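Putative methyltransferase (Porphyromonas gingivalis, PDB 3LL7) probably transfers a methyl group, most likely from S-adenosylmethionine, to an acceptor that has not been established. Local coordinates at residues H133-L138 and K143-L148; Q117-E122 and L156-T161; K292-P297 and L404-A409. All coordinates share one frame; numbering follows the deposited sequence.

Contact 1: H133-L138 and K143-L148; sequences HNIPLL and KDVNIL
Ile135 and Pro136 carry the helical segment 133-138 onto strand 144-148, where Val145 and Ile147 receive them. The helix runs almost antiparallel to the strand (165°), with 9.9 Å between the axes of the two short segments. At the start of the segment, His133 and Asn134 serve another part of the molecule: the two ring nitrogens of His133 bond to Glu8 and to the carbonyl of Ser66, and the amide nitrogen of Asn134 to the carbonyl of Tyr68. Ile135 comes next and turns straight to the strand. Its CG2 lies opposite the backbone N (chi1 -75° places CG1 beside that N), and this methyl rests on Val145 CG2 at 4.0 Å, the two side chains meeting at a slant. The same CG2 is 4.1 Å from Ile147 CD1, which also approaches Ile135 CB to 4.0 Å; here the isoleucines reach toward each other tip to tip. Phe108, from helix 106-112, touches both Ile135 and Val145 and adds to the apolar cluster. One residue further on, Pro136 adds its CD, 4.3 Å from Ile147 CD1, at a more exposed margin. Having no N-H to give, the proline breaks the bond to the preceding turn, and the helix kinks there. The elements are the helix and second strand of a beta-alpha-beta unit that starts with strand 117-122, as in Rossmann-like methyltransferase folds. No hydrogen bond crosses between the segments, so methyl packing holds this part of the helix; a directional tie comes from the preceding residue, Arg132 NH2 to Ile147 O.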
loop_
_atom_site.group_PDB
_atom_site.type_symbol
_atom_site.label_atom_id
_atom_site.label_comp_id
_atom_site.label_asym_id
_atom_site.label_seq_id
_atom_site.Cartn_x
_atom_site.Cartn_y
_atom_site.Cartn_z
ATOM N N HIS A 133 1.534 15.024 -21.155
ATOM C CA HIS A 133 2.579 14.429 -22.009
ATOM C C HIS A 133 2.744 12.897 -21.819
ATOM O O HIS A 133 2.824 12.141 -22.801
ATOM C CB HIS A 133 3.916 15.134 -21.726
ATOM C CG HIS A 133 5.086 14.538 -22.447
ATOM N ND1 HIS A 133 5.451 14.915 -23.723
ATOM C CD2 HIS A 133 5.985 13.604 -22.059
ATOM C CE1 HIS A 133 6.523 14.230 -24.092
ATOM N NE2 HIS A 133 6.860 13.427 -23.101
ATOM N N ASN A 134 2.827 12.467 -20.566
ATOM C CA ASN A 134 3.157 11.084 -20.207
ATOM C C ASN A 134 2.027 10.112 -20.468
ATOM O O ASN A 134 2.255 8.995 -20.984
ATOM C CB ASN A 134 3.556 10.971 -18.734
ATOM C CG ASN A 134 4.887 11.646 -18.434
ATOM O OD1 ASN A 134 5.750 11.771 -19.307
ATOM N ND2 ASN A 134 5.066 12.047 -17.199
ATOM N N ILE A 135 0.809 10.512 -20.091
ATOM C CA ILE A 135 -0.336 9.580 -20.154
ATOM C C ILE A 135 -0.502 8.927 -21.547
ATOM O O ILE A 135 -0.576 7.689 -21.631
ATOM C CB ILE A 135 -1.653 10.192 -19.546
ATOM C CG1 ILE A 135 -1.576 10.201 -18.017
ATOM C CG2 ILE A 135 -2.900 9.438 -20.041
ATOM C CD1 ILE A 135 -2.679 11.081 -17.311
ATOM N N PRO A 136 -0.505 9.723 -22.643
ATOM C CA PRO A 136 -0.624 9.084 -23.966
ATOM C C PRO A 136 0.531 8.142 -24.350
ATOM O O PRO A 136 0.339 7.271 -25.194
ATOM C CB PRO A 136 -0.688 10.270 -24.938
ATOM C CG PRO A 136 -1.144 11.405 -24.125
ATOM C CD PRO A 136 -0.540 11.191 -22.759
ATOM N N LEU A 137 1.707 8.304 -23.746
ATOM C CA LEU A 137 2.826 7.389 -24.007
ATOM C C LEU A 137 2.697 6.069 -23.234
ATOM O O LEU A 137 3.430 5.098 -23.487
ATOM C CB LEU A 137 4.148 8.072 -23.666
ATOM C CG LEU A 137 4.341 9.420 -24.373
ATOM C CD1 LEU A 137 5.508 10.159 -23.797
ATOM C CD2 LEU A 137 4.505 9.209 -25.880
ATOM N N LEU A 138 1.786 6.045 -22.264
ATOM C CA LEU A 138 1.648 4.890 -21.387
ATOM C C LEU A 138 0.388 4.067 -21.629
ATOM O O LEU A 138 0.283 2.951 -21.131
ATOM C CB LEU A 138 1.701 5.326 -19.921
ATOM C CG LEU A 138 3.054 5.854 -19.425
ATOM C CD1 LEU A 138 2.872 6.907 -18.323
ATOM C CD2 LEU A 138 3.980 4.710 -18.985
ATOM N N LYS A 143 -7.563 3.827 -26.503
ATOM C CA LYS A 143 -8.025 4.448 -25.257
ATOM C C LYS A 143 -8.308 5.932 -25.479
ATOM O O LYS A 143 -7.588 6.601 -26.219
ATOM C CB LYS A 143 -6.984 4.303 -24.135
ATOM C CG LYS A 143 -6.536 2.891 -23.801
ATOM C CD LYS A 143 -7.652 2.066 -23.199
ATOM C CE LYS A 143 -7.162 0.681 -22.845
ATOM N NZ LYS A 143 -8.202 -0.025 -22.049
ATOM N N ASP A 144 -9.330 6.432 -24.791
ATOM C CA ASP A 144 -9.848 7.788 -24.935
ATOM C C ASP A 144 -9.713 8.548 -23.605
ATOM O O ASP A 144 -10.406 8.226 -22.647
ATOM C CB ASP A 144 -11.331 7.652 -25.271
ATOM C CG ASP A 144 -11.907 8.867 -25.939
ATOM O OD1 ASP A 144 -11.505 10.007 -25.610
ATOM O OD2 ASP A 144 -12.786 8.666 -26.802
ATOM N N VAL A 145 -8.827 9.543 -23.527
ATOM C CA VAL A 145 -8.663 10.296 -22.267
ATOM C C VAL A 145 -8.777 11.825 -22.389
ATOM O O VAL A 145 -8.531 12.392 -23.436
ATOM C CB VAL A 145 -7.349 9.934 -21.504
ATOM C CG1 VAL A 145 -7.349 8.464 -21.099
ATOM C CG2 VAL A 145 -6.113 10.280 -22.325
ATOM N N ASN A 146 -9.169 12.472 -21.300
ATOM C CA ASN A 146 -9.237 13.924 -21.225
ATOM C C ASN A 146 -8.428 14.295 -19.985
ATOM O O ASN A 146 -8.715 13.825 -18.877
ATOM C CB ASN A 146 -10.700 14.364 -21.105
ATOM C CG ASN A 146 -10.891 15.876 -21.238
ATOM O OD1 ASN A 146 -9.943 16.627 -21.413
ATOM N ND2 ASN A 146 -12.152 16.317 -21.147
ATOM N N ILE A 147 -7.396 15.106 -20.176
ATOM C CA ILE A 147 -6.460 15.403 -19.109
ATOM C C ILE A 147 -6.652 16.885 -18.721
ATOM O O ILE A 147 -6.300 17.792 -19.472
ATOM C CB ILE A 147 -5.038 15.083 -19.586
ATOM C CG1 ILE A 147 -4.940 13.587 -19.968
ATOM C CG2 ILE A 147 -4.017 15.425 -18.519
ATOM C CD1 ILE A 147 -3.844 13.278 -20.986
ATOM N N LEU A 148 -7.255 17.117 -17.557
ATOM C CA LEU A 148 -7.681 18.458 -17.176
ATOM C C LEU A 148 -6.890 19.050 -16.019
ATOM O O LEU A 148 -6.537 18.358 -15.076
ATOM C CB LEU A 148 -9.169 18.443 -16.792
ATOM C CG LEU A 148 -10.224 18.046 -17.822
ATOM C CD1 LEU A 148 -11.552 17.896 -17.107
ATOM C CD2 LEU A 148 -10.317 19.052 -19.007
#

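Contact 2: Q117-E122 and L156-T161; sequences QGIYIE and LPLIKT
Ile121 and Ile159 form the tight end of this contact between strand 117-122 and helix 156-162. Their CD1 methyls approach to 3.8 Å, and Ile121 CD1 also lies 4.2 Å from Ile159 CG1, so the strand's methyl bears on the outer part of the helix residue. The CA-CB bond of Ile159 does not aim at the strand; it is the CG1 arm, with chi1 -62° and chi2 162°, that brings CD1 round to it. Both residues are buried, and neighbours tighten the enclosure: Phe152 and Tyr155 touch Ile121, while Leu100 touches Ile159. Side chains alternate along the strand, Ile119 and Ile121 facing this helix and Tyr120 facing helix 125-138, so this parallel part of the mixed sheet has helices on both faces, the alpha-beta-alpha layering expected of a Rossmann-like methyltransferase. Toward solvent the fit slackens. Leu158 is an exposed residue, yet its CD2 reaches in to Ile119 CD1 at 4.1 Å, the leucine lying aslant to the isoleucine. Its CG is trans to the backbone N (chi1 178°), which sends the branch inward from the helix surface. Leu148, on the neighbouring strand, touches both Ile119 and Leu158 and backs this outer pair. On the same helix Pro157 and Thr161 are exposed, and Lys160 forms a salt bridge with Glu197.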
loop_
_atom_site.group_PDB
_atom_site.type_symbol
_atom_site.label_atom_id
_atom_site.label_comp_id
_atom_site.label_asym_id
_atom_site.label_seq_id
_atom_site.Cartn_x
_atom_site.Cartn_y
_atom_site.Cartn_z
ATOM N N GLN A 117 -12.578 4.732 -21.470
ATOM C CA GLN A 117 -12.622 6.191 -21.469
ATOM C C GLN A 117 -12.339 6.709 -20.063
ATOM O O GLN A 117 -12.825 6.144 -19.085
ATOM C CB GLN A 117 -13.990 6.697 -21.939
ATOM C CG GLN A 117 -14.488 6.118 -23.249
ATOM C CD GLN A 117 -15.916 6.529 -23.531
ATOM O OE1 GLN A 117 -16.854 5.753 -23.336
ATOM N NE2 GLN A 117 -16.093 7.770 -23.949
ATOM N N GLY A 118 -11.559 7.784 -19.965
ATOM C CA GLY A 118 -11.250 8.370 -18.667
ATOM C C GLY A 118 -11.051 9.870 -18.680
ATOM O O GLY A 118 -10.646 10.459 -19.697
ATOM N N ILE A 119 -11.377 10.492 -17.559
ATOM C CA ILE A 119 -11.039 11.894 -17.312
ATOM C C ILE A 119 -10.100 11.938 -16.115
ATOM O O ILE A 119 -10.394 11.385 -15.058
ATOM C CB ILE A 119 -12.319 12.753 -17.015
ATOM C CG1 ILE A 119 -13.295 12.687 -18.199
ATOM C CG2 ILE A 119 -11.931 14.204 -16.666
ATOM C CD1 ILE A 119 -14.629 13.471 -18.004
ATOM N N TYR A 120 -8.961 12.596 -16.300
ATOM C CA TYR A 120 -7.965 12.758 -15.268
ATOM C C TYR A 120 -8.040 14.232 -14.922
ATOM O O TYR A 120 -8.112 15.075 -15.831
ATOM C CB TYR A 120 -6.601 12.407 -15.875
ATOM C CG TYR A 120 -5.379 13.008 -15.201
ATOM C CD1 TYR A 120 -4.506 12.205 -14.487
ATOM C CD2 TYR A 120 -5.061 14.367 -15.342
ATOM C CE1 TYR A 120 -3.347 12.735 -13.881
ATOM C CE2 TYR A 120 -3.908 14.908 -14.742
ATOM C CZ TYR A 120 -3.059 14.066 -14.004
ATOM O OH TYR A 120 -1.911 14.563 -13.420
ATOM N N ILE A 121 -8.044 14.549 -13.637
ATOM C CA ILE A 121 -8.124 15.933 -13.161
ATOM C C ILE A 121 -7.043 16.155 -12.118
ATOM O O ILE A 121 -6.919 15.369 -11.168
ATOM C CB ILE A 121 -9.530 16.252 -12.522
ATOM C CG1 ILE A 121 -10.650 15.932 -13.525
ATOM C CG2 ILE A 121 -9.565 17.719 -12.066
ATOM C CD1 ILE A 121 -12.105 16.174 -13.042
ATOM N N GLU A 122 -6.237 17.197 -12.283
ATOM C CA GLU A 122 -5.152 17.482 -11.347
ATOM C C GLU A 122 -5.060 18.973 -11.077
ATOM O O GLU A 122 -4.966 19.773 -12.020
ATOM C CB GLU A 122 -3.826 16.964 -11.928
ATOM C CG GLU A 122 -2.551 17.562 -11.331
ATOM C CD GLU A 122 -2.388 17.247 -9.831
ATOM O OE1 GLU A 122 -2.672 16.110 -9.384
ATOM O OE2 GLU A 122 -2.003 18.159 -9.080
ATOM N N LEU A 156 -17.668 19.906 -12.077
ATOM C CA LEU A 156 -18.771 19.032 -11.658
ATOM C C LEU A 156 -19.826 18.789 -12.745
ATOM O O LEU A 156 -20.243 17.641 -12.934
ATOM C CB LEU A 156 -19.391 19.484 -10.321
ATOM C CG LEU A 156 -18.455 19.418 -9.100
ATOM C CD1 LEU A 156 -19.006 20.207 -7.923
ATOM C CD2 LEU A 156 -18.148 17.973 -8.675
ATOM N N PRO A 157 -20.259 19.857 -13.483
ATOM C CA PRO A 157 -21.166 19.576 -14.601
ATOM C C PRO A 157 -20.611 18.590 -15.644
ATOM O O PRO A 157 -21.352 17.698 -16.075
ATOM C CB PRO A 157 -21.403 20.973 -15.239
ATOM C CG PRO A 157 -21.230 21.923 -14.095
ATOM C CD PRO A 157 -20.052 21.310 -13.312
ATOM N N LEU A 158 -19.345 18.731 -16.031
ATOM C CA LEU A 158 -18.727 17.797 -16.989
ATOM C C LEU A 158 -18.676 16.367 -16.433
ATOM O O LEU A 158 -18.986 15.395 -17.137
ATOM C CB LEU A 158 -17.318 18.245 -17.373
ATOM C CG LEU A 158 -16.499 17.359 -18.322
ATOM C CD1 LEU A 158 -16.822 17.639 -19.802
ATOM C CD2 LEU A 158 -15.043 17.591 -18.079
ATOM N N ILE A 159 -18.279 16.243 -15.177
ATOM C CA ILE A 159 -18.262 14.909 -14.531
ATOM C C ILE A 159 -19.671 14.263 -14.501
ATOM O O ILE A 159 -19.833 13.090 -14.844
ATOM C CB ILE A 159 -17.674 14.970 -13.119
ATOM C CG1 ILE A 159 -16.212 15.429 -13.155
ATOM C CG2 ILE A 159 -17.772 13.588 -12.441
ATOM C CD1 ILE A 159 -15.693 15.921 -11.815
ATOM N N LYS A 160 -20.679 15.036 -14.104
ATOM C CA LYS A 160 -22.065 14.535 -14.025
ATOM C C LYS A 160 -22.624 14.123 -15.380
ATOM O O LYS A 160 -23.290 13.096 -15.482
ATOM C CB LYS A 160 -22.993 15.539 -13.337
ATOM C CG LYS A 160 -22.595 15.790 -11.899
ATOM C CD LYS A 160 -23.442 16.867 -11.255
ATOM C CE LYS A 160 -22.866 17.209 -9.894
ATOM N NZ LYS A 160 -23.737 18.154 -9.162
ATOM N N THR A 161 -22.333 14.918 -16.407
ATOM C CA THR A 161 -22.716 14.598 -17.780
ATOM C C THR A 161 -22.040 13.326 -18.289
ATOM O O THR A 161 -22.691 12.481 -18.921
ATOM C CB THR A 161 -22.430 15.789 -18.726
ATOM O OG1 THR A 161 -23.175 16.921 -18.260
ATOM C CG2 THR A 161 -22.831 15.462 -20.169
#

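Contact 3: K292-P297 and L404-A409; sequences KYVYEP and LLLRKA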
loop_
_atom_site.group_PDB
_atom_site.type_symbol
_atom_site.label_atom_id
_atom_site.label_comp_id
_atom_site.label_asym_id
_atom_site.label_seq_id
_atom_site.Cartn_x
_atom_site.Cartn_y
_atom_site.Cartn_z
ATOM N N LYS A 292 3.618 -27.448 17.984
ATOM C CA LYS A 292 4.685 -27.727 17.025
ATOM C C LYS A 292 4.858 -26.626 16.002
ATOM O O LYS A 292 5.974 -26.296 15.629
ATOM C CB LYS A 292 4.342 -29.008 16.250
ATOM C CG LYS A 292 5.450 -29.465 15.306
ATOM C CD LYS A 292 5.141 -30.838 14.673
ATOM C CE LYS A 292 6.271 -31.235 13.747
ATOM N NZ LYS A 292 5.728 -32.056 12.619
ATOM N N TYR A 293 3.741 -26.133 15.475
ATOM C CA TYR A 293 3.783 -25.060 14.466
ATOM C C TYR A 293 3.432 -23.701 15.050
ATOM O O TYR A 293 2.552 -23.568 15.923
ATOM C CB TYR A 293 2.866 -25.438 13.269
ATOM C CG TYR A 293 3.372 -26.683 12.562
ATOM C CD1 TYR A 293 4.445 -26.604 11.683
ATOM C CD2 TYR A 293 2.786 -27.951 12.787
ATOM C CE1 TYR A 293 4.945 -27.757 11.034
ATOM C CE2 TYR A 293 3.282 -29.117 12.132
ATOM C CZ TYR A 293 4.345 -28.994 11.259
ATOM O OH TYR A 293 4.854 -30.110 10.610
ATOM N N VAL A 294 4.169 -22.690 14.590
ATOM C CA VAL A 294 3.952 -21.325 15.018
ATOM C C VAL A 294 3.689 -20.430 13.812
ATOM O O VAL A 294 4.388 -20.520 12.809
ATOM C CB VAL A 294 5.135 -20.816 15.906
ATOM C CG1 VAL A 294 4.925 -19.384 16.307
ATOM C CG2 VAL A 294 5.215 -21.678 17.161
ATOM N N TYR A 295 2.671 -19.577 13.934
ATOM C CA TYR A 295 2.190 -18.777 12.799
ATOM C C TYR A 295 2.171 -17.295 13.110
ATOM O O TYR A 295 1.607 -16.874 14.124
ATOM C CB TYR A 295 0.764 -19.170 12.471
ATOM C CG TYR A 295 0.610 -20.652 12.158
ATOM C CD1 TYR A 295 0.747 -21.120 10.868
ATOM C CD2 TYR A 295 0.335 -21.586 13.193
ATOM C CE1 TYR A 295 0.588 -22.505 10.584
ATOM C CE2 TYR A 295 0.189 -22.927 12.936
ATOM C CZ TYR A 295 0.293 -23.392 11.628
ATOM O OH TYR A 295 0.143 -24.740 11.373
ATOM N N GLU A 296 2.790 -16.516 12.223
ATOM C CA GLU A 296 2.833 -15.037 12.407
ATOM C C GLU A 296 2.091 -14.345 11.259
ATOM O O GLU A 296 2.538 -14.425 10.111
ATOM C CB GLU A 296 4.288 -14.505 12.432
ATOM C CG GLU A 296 4.366 -13.011 12.827
ATOM C CD GLU A 296 5.803 -12.454 12.818
ATOM O OE1 GLU A 296 6.689 -13.043 12.175
ATOM O OE2 GLU A 296 6.043 -11.413 13.467
ATOM N N PRO A 297 0.991 -13.641 11.566
ATOM C CA PRO A 297 0.151 -13.054 10.494
ATOM C C PRO A 297 0.849 -11.857 9.835
ATOM O O PRO A 297 1.625 -11.120 10.502
ATOM C CB PRO A 297 -1.113 -12.585 11.240
ATOM C CG PRO A 297 -0.627 -12.290 12.603
ATOM C CD PRO A 297 0.398 -13.428 12.890
ATOM N N LEU A 404 10.865 -17.894 21.854
ATOM C CA LEU A 404 10.752 -19.095 21.003
ATOM C C LEU A 404 11.885 -19.109 20.009
ATOM O O LEU A 404 12.156 -18.098 19.344
ATOM C CB LEU A 404 9.417 -19.101 20.232
ATOM C CG LEU A 404 8.123 -18.748 21.004
ATOM C CD1 LEU A 404 6.926 -18.780 20.009
ATOM C CD2 LEU A 404 7.921 -19.772 22.146
ATOM N N LEU A 405 12.525 -20.271 19.901
ATOM C CA LEU A 405 13.490 -20.542 18.824
ATOM C C LEU A 405 12.744 -21.281 17.724
ATOM O O LEU A 405 12.172 -22.339 17.967
ATOM C CB LEU A 405 14.682 -21.378 19.335
ATOM C CG LEU A 405 15.732 -21.612 18.224
ATOM C CD1 LEU A 405 16.352 -20.234 17.854
ATOM C CD2 LEU A 405 16.822 -22.572 18.718
ATOM N N LEU A 406 12.714 -20.661 16.536
ATOM C CA LEU A 406 11.866 -21.091 15.410
ATOM C C LEU A 406 12.720 -21.320 14.175
ATOM O O LEU A 406 13.696 -20.613 13.974
ATOM C CB LEU A 406 10.841 -19.971 15.088
ATOM C CG LEU A 406 9.955 -19.517 16.266
ATOM C CD1 LEU A 406 9.079 -18.352 15.828
ATOM C CD2 LEU A 406 9.120 -20.701 16.755
ATOM N N ARG A 407 12.355 -22.289 13.341
ATOM C CA ARG A 407 12.863 -22.356 11.970
ATOM C C ARG A 407 11.686 -22.244 10.992
ATOM O O ARG A 407 10.574 -22.557 11.355
ATOM C CB ARG A 407 13.676 -23.638 11.725
ATOM C CG ARG A 407 12.889 -24.906 11.675
ATOM C CD ARG A 407 13.763 -26.055 11.122
ATOM N NE ARG A 407 12.937 -27.240 10.962
ATOM C CZ ARG A 407 12.665 -28.105 11.937
ATOM N NH1 ARG A 407 11.881 -29.162 11.697
ATOM N NH2 ARG A 407 13.174 -27.918 13.156
ATOM N N LYS A 408 11.925 -21.797 9.761
ATOM C CA LYS A 408 10.862 -21.758 8.736
ATOM C C LYS A 408 10.239 -23.127 8.487
ATOM O O LYS A 408 10.931 -24.134 8.499
ATOM C CB LYS A 408 11.394 -21.248 7.403
ATOM C CG LYS A 408 12.023 -19.875 7.493
ATOM C CD LYS A 408 12.933 -19.709 6.274
ATOM C CE LYS A 408 13.620 -18.352 6.283
ATOM N NZ LYS A 408 14.592 -18.347 5.157
ATOM N N ALA A 409 8.940 -23.152 8.250
ATOM C CA ALA A 409 8.246 -24.398 7.997
ATOM C C ALA A 409 8.527 -24.968 6.589
ATOM O O ALA A 409 8.444 -26.188 6.397
ATOM C CB ALA A 409 6.755 -24.228 8.239
#
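The CA atoms of Val294 and Leu406 stand 7.9 Å apart, and the two strands run nearly at right angles. No hydrogen bond joins the segments, because strand 337-347 runs between them and pairs antiparallel with each: Val294, for example, shares backbone bonds with Phe340. The sheet must therefore twist or coil strongly across that middle strand. What passes over it is hydrocarbon. Val294 points at the other segment and divides its two methyls. With chi1 at 178°, CG1 lies opposite the backbone N and faces Leu404, reaching CD1 at 4.3 Å. CG2, beside the N, takes Leu406 CD2 at 4.0 Å. That leucine methyl also sits 4.1 Å from Val294 CB, so it nestles against the branch point, and the two side chains cross at about a right angle. All three residues are buried, and Phe340 and Met392 add to the apolar surroundings of Leu406. At the start of the first segment, Lys292 folds back over Tyr293: its CG lies 3.8 Å above one face of the Tyr293 ring, toward the rim, and its NZ donates a hydrogen bond to Tyr293 OH at 2.9 Å. The Tyr293 ring comes near Ala409, CD1 to CB 4.8 Å, without close contact. Charges are paired nearby, Glu296 with Arg338 and Arg368, and Arg407 with Glu343. The contact belongs to a strongly twisted mixed sheet of seven strands, in which 337-347 lies between 293-297, from the ferredoxin-like region, and 401-408, from the THUMP-like region.

Contacts 1 and 2 belong to one sheet, and their centres are 14 Å apart. Contact 1 is nested in the chain loop that contact 2 closes. Neighbouring strands 117-122 and 144-149 tie them, with a probable hydrogen bond from Leu148 N to Tyr120 O at 2.8 Å, and Tyr120 packs against Ile135 and Ile147 from contact 1. Their sheet resembles the methyltransferase fold, whose cofactor in relatives sits at the C-terminal ends of the parallel strands. Contact 3 lies in the ferredoxin-like and THUMP-like sheet, across the chain's centre: its centre is about 49 Å from that of contact 1 and 51 Å from that of contact 2, nearest atoms at least about 33 Å away.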